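Local coordinates for imelysin-like protein (Psychrobacter arcticus, PDB 3PF0) that is of unknown function but belongs to the imelysin-like (peptidase M75) family and is a putative metalloendopeptidase, at residues N130-L138 against K255-A263; D224-L235 against L348-F358. All coordinates share one frame; numbering follows the deposited sequence.

Contact 1: residues N130-L138 against K255-A263; sequences NYYPDERGL and KAKGHLPAA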
loop_
_atom_site.group_PDB
_atom_site.type_symbol
_atom_site.label_atom_id
_atom_site.label_comp_id
_atom_site.label_asym_id
_atom_site.label_seq_id
_atom_site.Cartn_x
_atom_site.Cartn_y
_atom_site.Cartn_z
ATOM N N ASN A 130 -4.728 4.617 6.206
ATOM C CA ASN A 130 -3.291 4.652 6.468
ATOM C C ASN A 130 -2.781 6.092 6.426
ATOM O O ASN A 130 -2.427 6.603 5.358
ATOM C CB ASN A 130 -2.516 3.759 5.477
ATOM C CG ASN A 130 -1.055 3.572 5.842
ATOM O OD1 ASN A 130 -0.684 3.525 7.012
ATOM N ND2 ASN A 130 -0.187 3.465 4.851
ATOM N N TYR A 131 -2.762 6.752 7.598
ATOM C CA TYR A 131 -2.299 8.135 7.692
ATOM C C TYR A 131 -0.776 8.131 7.615
ATOM O O TYR A 131 -0.089 7.916 8.613
ATOM C CB TYR A 131 -2.819 8.850 8.958
ATOM C CG TYR A 131 -2.753 10.353 8.808
ATOM C CD1 TYR A 131 -1.561 11.044 9.025
ATOM C CD2 TYR A 131 -3.846 11.073 8.336
ATOM C CE1 TYR A 131 -1.469 12.416 8.797
ATOM C CE2 TYR A 131 -3.773 12.450 8.132
ATOM C CZ TYR A 131 -2.583 13.118 8.361
ATOM O OH TYR A 131 -2.524 14.476 8.155
ATOM N N TYR A 132 -0.260 8.313 6.397
ATOM C CA TYR A 132 1.175 8.255 6.103
ATOM C C TYR A 132 1.506 9.126 4.878
ATOM O O TYR A 132 0.764 9.079 3.909
ATOM C CB TYR A 132 1.592 6.781 5.838
ATOM C CG TYR A 132 3.081 6.573 5.664
ATOM C CD1 TYR A 132 3.905 6.341 6.761
ATOM C CD2 TYR A 132 3.673 6.643 4.407
ATOM C CE1 TYR A 132 5.278 6.185 6.613
ATOM C CE2 TYR A 132 5.046 6.477 4.246
ATOM C CZ TYR A 132 5.844 6.253 5.353
ATOM O OH TYR A 132 7.199 6.110 5.215
ATOM N N PRO A 133 2.615 9.887 4.849
ATOM C CA PRO A 133 3.607 10.112 5.925
ATOM C C PRO A 133 2.998 10.784 7.167
ATOM O O PRO A 133 1.898 11.329 7.113
ATOM C CB PRO A 133 4.635 11.050 5.265
ATOM C CG PRO A 133 4.420 10.906 3.783
ATOM C CD PRO A 133 2.943 10.675 3.647
ATOM N N ASP A 134 3.705 10.717 8.291
ATOM C CA ASP A 134 3.317 11.372 9.537
ATOM C C ASP A 134 4.572 12.046 10.084
ATOM O O ASP A 134 5.095 11.660 11.131
ATOM C CB ASP A 134 2.676 10.386 10.531
ATOM C CG ASP A 134 2.261 10.984 11.866
ATOM O OD1 ASP A 134 2.027 12.216 11.925
ATOM O OD2 ASP A 134 2.159 10.223 12.846
ATOM N N GLU A 135 5.058 13.055 9.346
ATOM C CA GLU A 135 6.273 13.823 9.641
ATOM C C GLU A 135 6.280 14.465 11.034
ATOM O O GLU A 135 7.360 14.661 11.595
ATOM C CB GLU A 135 6.477 14.919 8.585
ATOM C CG GLU A 135 7.039 14.393 7.277
ATOM C CD GLU A 135 6.928 15.323 6.083
ATOM O OE1 GLU A 135 7.194 16.539 6.236
ATOM O OE2 GLU A 135 6.609 14.820 4.980
ATOM N N ARG A 136 5.095 14.797 11.584
ATOM C CA ARG A 136 4.987 15.461 12.885
ATOM C C ARG A 136 4.635 14.493 14.022
ATOM O O ARG A 136 4.498 14.940 15.159
ATOM C CB ARG A 136 3.972 16.619 12.828
ATOM C CG ARG A 136 4.448 17.759 11.943
ATOM C CD ARG A 136 3.573 18.987 12.023
ATOM N NE ARG A 136 4.075 20.028 11.127
ATOM C CZ ARG A 136 3.874 21.330 11.290
ATOM N NH1 ARG A 136 3.176 21.779 12.326
ATOM N NH2 ARG A 136 4.374 22.196 10.419
ATOM N N GLY A 137 4.533 13.197 13.722
ATOM C CA GLY A 137 4.233 12.165 14.711
ATOM C C GLY A 137 2.923 12.376 15.446
ATOM O O GLY A 137 2.863 12.241 16.670
ATOM N N LEU A 138 1.869 12.713 14.697
ATOM C CA LEU A 138 0.534 12.983 15.221
ATOM C C LEU A 138 -0.197 11.710 15.691
ATOM O O LEU A 138 -1.070 11.804 16.553
ATOM C CB LEU A 138 -0.303 13.691 14.142
ATOM C CG LEU A 138 0.182 15.057 13.631
ATOM C CD1 LEU A 138 -0.736 15.575 12.535
ATOM C CD2 LEU A 138 0.282 16.083 14.762
ATOM N N LYS A 255 18.882 16.019 6.136
ATOM C CA LYS A 255 18.394 15.668 7.474
ATOM C C LYS A 255 17.153 14.801 7.357
ATOM O O LYS A 255 16.277 15.104 6.537
ATOM C CB LYS A 255 18.087 16.918 8.307
ATOM C CG LYS A 255 18.026 16.639 9.806
ATOM C CD LYS A 255 16.720 17.108 10.408
ATOM C CE LYS A 255 16.941 18.071 11.546
ATOM N NZ LYS A 255 15.670 18.700 11.986
ATOM N N ALA A 256 17.076 13.732 8.184
ATOM C CA ALA A 256 15.955 12.793 8.214
ATOM C C ALA A 256 14.645 13.501 8.552
ATOM O O ALA A 256 14.601 14.355 9.440
ATOM C CB ALA A 256 16.218 11.673 9.205
ATOM N N LYS A 257 13.602 13.167 7.784
ATOM C CA LYS A 257 12.249 13.704 7.860
ATOM C C LYS A 257 11.265 12.549 7.720
ATOM O O LYS A 257 11.364 11.758 6.782
ATOM C CB LYS A 257 12.047 14.754 6.742
ATOM C CG LYS A 257 10.670 15.411 6.708
ATOM C CD LYS A 257 10.549 16.459 5.603
ATOM C CE LYS A 257 10.027 15.893 4.304
ATOM N NZ LYS A 257 9.649 16.963 3.346
ATOM N N GLY A 258 10.330 12.452 8.650
ATOM C CA GLY A 258 9.338 11.388 8.622
ATOM C C GLY A 258 9.856 10.070 9.151
ATOM O O GLY A 258 10.941 10.003 9.739
ATOM N N HIS A 259 9.067 9.004 8.957
ATOM C CA HIS A 259 9.402 7.681 9.474
ATOM C C HIS A 259 9.195 6.618 8.415
ATOM O O HIS A 259 8.455 6.829 7.454
ATOM C CB HIS A 259 8.545 7.357 10.720
ATOM C CG HIS A 259 8.413 8.506 11.672
ATOM N ND1 HIS A 259 9.328 8.707 12.696
ATOM C CD2 HIS A 259 7.517 9.526 11.678
ATOM C CE1 HIS A 259 8.950 9.824 13.302
ATOM N NE2 HIS A 259 7.871 10.359 12.720
ATOM N N LEU A 260 9.870 5.482 8.582
ATOM C CA LEU A 260 9.702 4.336 7.704
ATOM C C LEU A 260 8.298 3.778 7.891
ATOM O O LEU A 260 7.770 3.883 9.002
ATOM C CB LEU A 260 10.722 3.247 8.071
ATOM C CG LEU A 260 12.121 3.345 7.516
ATOM C CD1 LEU A 260 13.062 2.669 8.434
ATOM C CD2 LEU A 260 12.222 2.668 6.172
ATOM N N PRO A 261 7.677 3.122 6.895
ATOM C CA PRO A 261 6.383 2.473 7.179
ATOM C C PRO A 261 6.606 1.369 8.230
ATOM O O PRO A 261 7.702 0.804 8.274
ATOM C CB PRO A 261 5.943 1.938 5.814
ATOM C CG PRO A 261 7.187 1.793 5.031
ATOM C CD PRO A 261 8.141 2.840 5.520
ATOM N N ALA A 262 5.621 1.139 9.135
ATOM C CA ALA A 262 5.692 0.172 10.249
ATOM C C ALA A 262 6.942 0.400 11.143
ATOM O O ALA A 262 7.593 -0.561 11.570
ATOM C CB ALA A 262 5.657 -1.267 9.729
ATOM N N ALA A 263 7.241 1.682 11.449
ATOM C CA ALA A 263 8.380 2.087 12.273
ATOM C C ALA A 263 8.273 1.579 13.713
ATOM O O ALA A 263 9.285 1.152 14.270
ATOM C CB ALA A 263 8.519 3.605 12.275
HETATM O O HOH W 1 6.082 9.173 8.336
HETATM O O HOH W 2 9.922 14.296 10.755
#
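Y132 and H259 are joined by the one direct hydrogen bond between these two loops. The phenol OH of Y132 donates to the carbonyl O of H259 over 2.7 Å. It arrives in the carbonyl plane, with a C=O...donor angle of 153°, and the acceptor lies at the edge of the tyrosine ring. CG of Y132 stands anti to the backbone N (chi1 -174°), which sends the ring out toward 255-263.

Two waters carry further polar links between the backbones. Water 1 accepts from D134 N and from H259 N. Water 2 donates to E135 O and accepts from G258 N at 2.8 Å. Beyond the one direct bond, water thus carries the polar links between the two backbones, although CA of E135 and CA of G258 are only 4.0 Å apart.

The charged pair is loose. E135 OE1 and K257 NZ form a long salt bridge of 3.8 Å. The carboxylate lies nearer the aliphatic part of the lysine, with OE1 3.4 Å from CD of K257. The bend at chi3 (91°) keeps CE and NZ of K257 beside that carboxylate.

CD of P261 lies 3.4 Å from the Y132 OH. The H259 ring turns its edge to the type I turn D134-G137, and D134 O lies in the ring plane, 3.3 Å from CD2 of H259. Just past that turn, L138 N donates to OD1 of D134, on its syn lone pair. OD2 accepts from V139 N, where the chain enters helix 138-149.

The contact lies at the surface and contains no strand. It joins the loop between helices 125-129 and 138-149 to the one between helices 225-250 and 268-283. Y132 and P261 both rest on A245 of helix 225-250, and P261 also touches I271 and I272 of helix 268-283.

Contact 2: residues D224-L235 against L348-F358; sequences DQGLNQWFNSLL and LIPTLGIRVGF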
loop_
_atom_site.group_PDB
_atom_site.type_symbol
_atom_site.label_atom_id
_atom_site.label_comp_id
_atom_site.label_asym_id
_atom_site.label_seq_id
_atom_site.Cartn_x
_atom_site.Cartn_y
_atom_site.Cartn_z
ATOM N N ASP A 224 -6.806 7.355 -24.092
ATOM C CA ASP A 224 -6.003 6.408 -23.314
ATOM C C ASP A 224 -5.981 6.824 -21.822
ATOM O O ASP A 224 -5.001 6.556 -21.119
ATOM C CB ASP A 224 -4.574 6.293 -23.896
ATOM C CG ASP A 224 -3.797 7.597 -24.093
ATOM O OD1 ASP A 224 -4.270 8.658 -23.614
ATOM O OD2 ASP A 224 -2.718 7.553 -24.728
ATOM N N GLN A 225 -7.078 7.472 -21.355
ATOM C CA GLN A 225 -7.284 7.980 -19.987
ATOM C C GLN A 225 -7.031 6.901 -18.917
ATOM O O GLN A 225 -6.356 7.175 -17.922
ATOM C CB GLN A 225 -8.710 8.543 -19.831
ATOM C CG GLN A 225 -8.936 9.325 -18.533
ATOM C CD GLN A 225 -10.402 9.507 -18.212
ATOM O OE1 GLN A 225 -11.125 10.259 -18.879
ATOM N NE2 GLN A 225 -10.865 8.845 -17.157
ATOM N N GLY A 226 -7.571 5.704 -19.146
ATOM C CA GLY A 226 -7.453 4.570 -18.239
ATOM C C GLY A 226 -6.043 4.039 -18.094
ATOM O O GLY A 226 -5.539 3.918 -16.971
ATOM N N LEU A 227 -5.405 3.719 -19.236
ATOM C CA LEU A 227 -4.044 3.199 -19.292
ATOM C C LEU A 227 -3.053 4.223 -18.714
ATOM O O LEU A 227 -2.152 3.840 -17.959
ATOM C CB LEU A 227 -3.685 2.843 -20.741
ATOM C CG LEU A 227 -2.513 1.879 -20.942
ATOM C CD1 LEU A 227 -2.955 0.427 -20.761
ATOM C CD2 LEU A 227 -1.892 2.067 -22.319
ATOM N N ASN A 228 -3.264 5.523 -19.011
ATOM C CA ASN A 228 -2.403 6.596 -18.514
ATOM C C ASN A 228 -2.479 6.707 -16.984
ATOM O O ASN A 228 -1.435 6.782 -16.335
ATOM C CB ASN A 228 -2.741 7.941 -19.166
ATOM C CG ASN A 228 -1.652 8.972 -18.978
ATOM O OD1 ASN A 228 -0.577 8.890 -19.579
ATOM N ND2 ASN A 228 -1.888 9.949 -18.115
ATOM N N GLN A 229 -3.703 6.679 -16.415
ATOM C CA GLN A 229 -3.928 6.786 -14.977
ATOM C C GLN A 229 -3.365 5.583 -14.236
ATOM O O GLN A 229 -2.767 5.764 -13.177
ATOM C CB GLN A 229 -5.426 6.958 -14.650
ATOM C CG GLN A 229 -5.653 7.500 -13.228
ATOM C CD GLN A 229 -6.972 8.190 -13.002
ATOM O OE1 GLN A 229 -8.021 7.815 -13.545
ATOM N NE2 GLN A 229 -6.954 9.172 -12.123
ATOM N N TRP A 230 -3.571 4.368 -14.777
ATOM C CA TRP A 230 -3.114 3.111 -14.192
ATOM C C TRP A 230 -1.573 3.073 -14.048
ATOM O O TRP A 230 -1.084 2.803 -12.952
ATOM C CB TRP A 230 -3.628 1.915 -15.025
ATOM C CG TRP A 230 -2.955 0.594 -14.754
ATOM C CD1 TRP A 230 -2.220 -0.139 -15.635
ATOM C CD2 TRP A 230 -2.951 -0.142 -13.519
ATOM N NE1 TRP A 230 -1.776 -1.297 -15.037
ATOM C CE2 TRP A 230 -2.213 -1.329 -13.740
ATOM C CE3 TRP A 230 -3.482 0.096 -12.236
ATOM C CZ2 TRP A 230 -2.002 -2.281 -12.734
ATOM C CZ3 TRP A 230 -3.267 -0.845 -11.240
ATOM C CH2 TRP A 230 -2.545 -2.023 -11.495
ATOM N N PHE A 231 -0.821 3.349 -15.128
ATOM C CA PHE A 231 0.636 3.288 -15.079
ATOM C C PHE A 231 1.246 4.465 -14.314
ATOM O O PHE A 231 2.326 4.310 -13.738
ATOM C CB PHE A 231 1.244 3.164 -16.477
ATOM C CG PHE A 231 1.102 1.769 -17.018
ATOM C CD1 PHE A 231 1.951 0.752 -16.594
ATOM C CD2 PHE A 231 0.087 1.452 -17.910
ATOM C CE1 PHE A 231 1.800 -0.550 -17.072
ATOM C CE2 PHE A 231 -0.072 0.146 -18.377
ATOM C CZ PHE A 231 0.787 -0.844 -17.956
ATOM N N ASN A 232 0.553 5.617 -14.265
ATOM C CA ASN A 232 1.047 6.736 -13.472
ATOM C C ASN A 232 0.840 6.421 -11.990
ATOM O O ASN A 232 1.635 6.849 -11.156
ATOM C CB ASN A 232 0.394 8.050 -13.868
ATOM C CG ASN A 232 1.170 8.738 -14.953
ATOM O OD1 ASN A 232 2.186 9.390 -14.689
ATOM N ND2 ASN A 232 0.770 8.528 -16.203
ATOM N N SER A 233 -0.193 5.621 -11.683
ATOM C CA SER A 233 -0.490 5.152 -10.336
ATOM C C SER A 233 0.626 4.205 -9.881
ATOM O O SER A 233 1.081 4.302 -8.741
ATOM C CB SER A 233 -1.844 4.446 -10.300
ATOM O OG SER A 233 -2.218 4.128 -8.972
ATOM N N LEU A 234 1.072 3.305 -10.786
ATOM C CA LEU A 234 2.150 2.356 -10.511
ATOM C C LEU A 234 3.460 3.097 -10.339
ATOM O O LEU A 234 4.235 2.755 -9.441
ATOM C CB LEU A 234 2.275 1.281 -11.605
ATOM C CG LEU A 234 1.119 0.280 -11.746
ATOM C CD1 LEU A 234 1.392 -0.684 -12.882
ATOM C CD2 LEU A 234 0.861 -0.489 -10.443
ATOM N N LEU A 235 3.686 4.146 -11.160
ATOM C CA LEU A 235 4.888 4.986 -11.071
ATOM C C LEU A 235 4.901 5.721 -9.718
ATOM O O LEU A 235 5.960 5.796 -9.085
ATOM C CB LEU A 235 4.959 5.970 -12.259
ATOM C CG LEU A 235 6.012 7.103 -12.227
ATOM C CD1 LEU A 235 7.453 6.570 -12.186
ATOM C CD2 LEU A 235 5.820 8.035 -13.402
ATOM N N LEU A 348 9.174 2.322 -20.198
ATOM C CA LEU A 348 7.819 1.758 -20.161
ATOM C C LEU A 348 6.716 2.708 -20.690
ATOM O O LEU A 348 5.965 2.301 -21.581
ATOM C CB LEU A 348 7.450 1.252 -18.748
ATOM C CG LEU A 348 6.091 0.537 -18.597
ATOM C CD1 LEU A 348 6.077 -0.811 -19.310
ATOM C CD2 LEU A 348 5.713 0.379 -17.144
ATOM N N ILE A 349 6.589 3.921 -20.119
ATOM C CA ILE A 349 5.559 4.902 -20.486
ATOM C C ILE A 349 5.675 5.318 -21.992
ATOM O O ILE A 349 4.640 5.255 -22.664
ATOM C CB ILE A 349 5.558 6.109 -19.492
ATOM C CG1 ILE A 349 4.817 5.714 -18.184
ATOM C CG2 ILE A 349 4.958 7.378 -20.109
ATOM C CD1 ILE A 349 4.959 6.671 -16.976
ATOM N N PRO A 350 6.859 5.672 -22.577
ATOM C CA PRO A 350 6.876 6.037 -24.013
ATOM C C PRO A 350 6.583 4.866 -24.965
ATOM O O PRO A 350 6.047 5.107 -26.050
ATOM C CB PRO A 350 8.288 6.578 -24.231
ATOM C CG PRO A 350 9.096 5.969 -23.165
ATOM C CD PRO A 350 8.203 5.833 -21.979
ATOM N N THR A 351 6.917 3.610 -24.567
ATOM C CA THR A 351 6.651 2.402 -25.366
ATOM C C THR A 351 5.140 2.182 -25.432
ATOM O O THR A 351 4.623 1.852 -26.493
ATOM C CB THR A 351 7.401 1.188 -24.793
ATOM O OG1 THR A 351 8.805 1.426 -24.892
ATOM C CG2 THR A 351 7.063 -0.111 -25.505
ATOM N N LEU A 352 4.431 2.420 -24.313
ATOM C CA LEU A 352 2.975 2.283 -24.242
ATOM C C LEU A 352 2.253 3.497 -24.873
ATOM O O LEU A 352 1.023 3.495 -24.955
ATOM C CB LEU A 352 2.523 2.083 -22.782
ATOM C CG LEU A 352 2.910 0.750 -22.116
ATOM C CD1 LEU A 352 2.830 0.854 -20.600
ATOM C CD2 LEU A 352 2.046 -0.402 -22.615
ATOM N N GLY A 353 3.021 4.501 -25.309
ATOM C CA GLY A 353 2.511 5.717 -25.937
ATOM C C GLY A 353 1.712 6.637 -25.035
ATOM O O GLY A 353 0.917 7.444 -25.528
ATOM N N ILE A 354 1.918 6.526 -23.706
ATOM C CA ILE A 354 1.227 7.329 -22.687
ATOM C C ILE A 354 2.172 8.437 -22.164
ATOM O O ILE A 354 3.226 8.656 -22.768
ATOM C CB ILE A 354 0.603 6.462 -21.554
ATOM C CG1 ILE A 354 1.600 5.424 -20.986
ATOM C CG2 ILE A 354 -0.709 5.817 -22.037
ATOM C CD1 ILE A 354 1.194 4.816 -19.708
ATOM N N ARG A 355 1.780 9.168 -21.091
ATOM C CA ARG A 355 2.564 10.311 -20.596
ATOM C C ARG A 355 2.971 10.204 -19.130
ATOM O O ARG A 355 2.244 9.628 -18.317
ATOM C CB ARG A 355 1.777 11.625 -20.787
ATOM C CG ARG A 355 1.459 11.955 -22.249
ATOM C CD ARG A 355 0.079 12.574 -22.443
ATOM N NE ARG A 355 -1.005 11.748 -21.899
ATOM C CZ ARG A 355 -1.599 10.751 -22.549
ATOM N NH1 ARG A 355 -1.220 10.429 -23.780
ATOM N NH2 ARG A 355 -2.572 10.061 -21.967
ATOM N N VAL A 356 4.138 10.792 -18.802
ATOM C CA VAL A 356 4.668 10.889 -17.441
ATOM C C VAL A 356 3.906 12.046 -16.790
ATOM O O VAL A 356 4.077 13.197 -17.193
ATOM C CB VAL A 356 6.220 11.080 -17.400
ATOM C CG1 VAL A 356 6.724 11.262 -15.969
ATOM C CG2 VAL A 356 6.948 9.922 -18.075
ATOM N N GLY A 357 3.016 11.719 -15.861
ATOM C CA GLY A 357 2.192 12.696 -15.163
ATOM C C GLY A 357 0.742 12.680 -15.592
ATOM O O GLY A 357 0.442 12.665 -16.792
ATOM N N PHE A 358 -0.173 12.678 -14.599
ATOM C CA PHE A 358 -1.621 12.680 -14.817
ATOM C C PHE A 358 -2.224 13.998 -14.335
ATOM O O PHE A 358 -2.979 14.634 -15.066
ATOM C CB PHE A 358 -2.289 11.481 -14.112
ATOM C CG PHE A 358 -3.713 11.228 -14.549
ATOM C CD1 PHE A 358 -3.986 10.469 -15.681
ATOM C CD2 PHE A 358 -4.782 11.749 -13.830
ATOM C CE1 PHE A 358 -5.303 10.253 -16.100
ATOM C CE2 PHE A 358 -6.099 11.534 -14.248
ATOM C CZ PHE A 358 -6.351 10.777 -15.373
#
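I354 and F231 meet where the chain's C-terminal tail turns back over helix 225-250. Helix 327-351 ends in a Schellman motif at G353, which has positive phi, and the tail then runs along the earlier helix.

The apolar side is buried. CD1 of L352 sits over the centre of one face of the F231 ring, a CH-pi contact of 3.7 Å to the centroid. W230 CD1 covers the opposite face nearer the rim. CD1 of I354 packs on CB of F231 at 3.6 Å, and its CG2 meets CD2 of L227. L348 CD2 also touches the F231 ring, while L235 CD2 touches I349 CD1.

Two asparagines, one helical turn apart, grip the tail backbone. N228 OD1 accepts from R355 N, nearly straight at 166°. With chi1 near -164° the N228 amide swings away from its own backbone N and up to the tail. N232 uses both ends of its amide: OD1 accepts from G357 N at 2.7 Å, and ND2 donates to R355 O. The second hydrogen of ND2 goes back to N228 O, which fixes the amide's rotation.

R355 adds a salt bridge to D224, the residue just before the helix. NH2 reaches OD1 at 2.8 Å from above the carboxylate plane; NH1 to OD2 is weak. One guanidinium face lies against N228 OD1.

The final modelled residue, F358, is poorly ordered. Its ring stacks on the Q229 amide, the planes 18° apart, with CG of Q229 4.0 Å from the ring centroid.

How the contacts relate
Both contacts use helix 225-250 or the loop that follows it, but at different places. Contact 2 lies on the first turns of the helix, whereas contact 1 involves the loop beyond its end. Their centres are 28 Å apart and they do not touch. Contact 1 is a surface meeting of two loops. It buries 350 Å² and relies on one direct hydrogen bond, two bridging waters and a long salt bridge. Contact 2 is partly buried and covers 794 Å². It combines an apolar layer, between the helix start and the end of helix 327-351 with its tail, with direct side-chain-to-backbone bonds and a closer salt bridge. In sequence the segments alternate, so the connections cross within this all-helical chain.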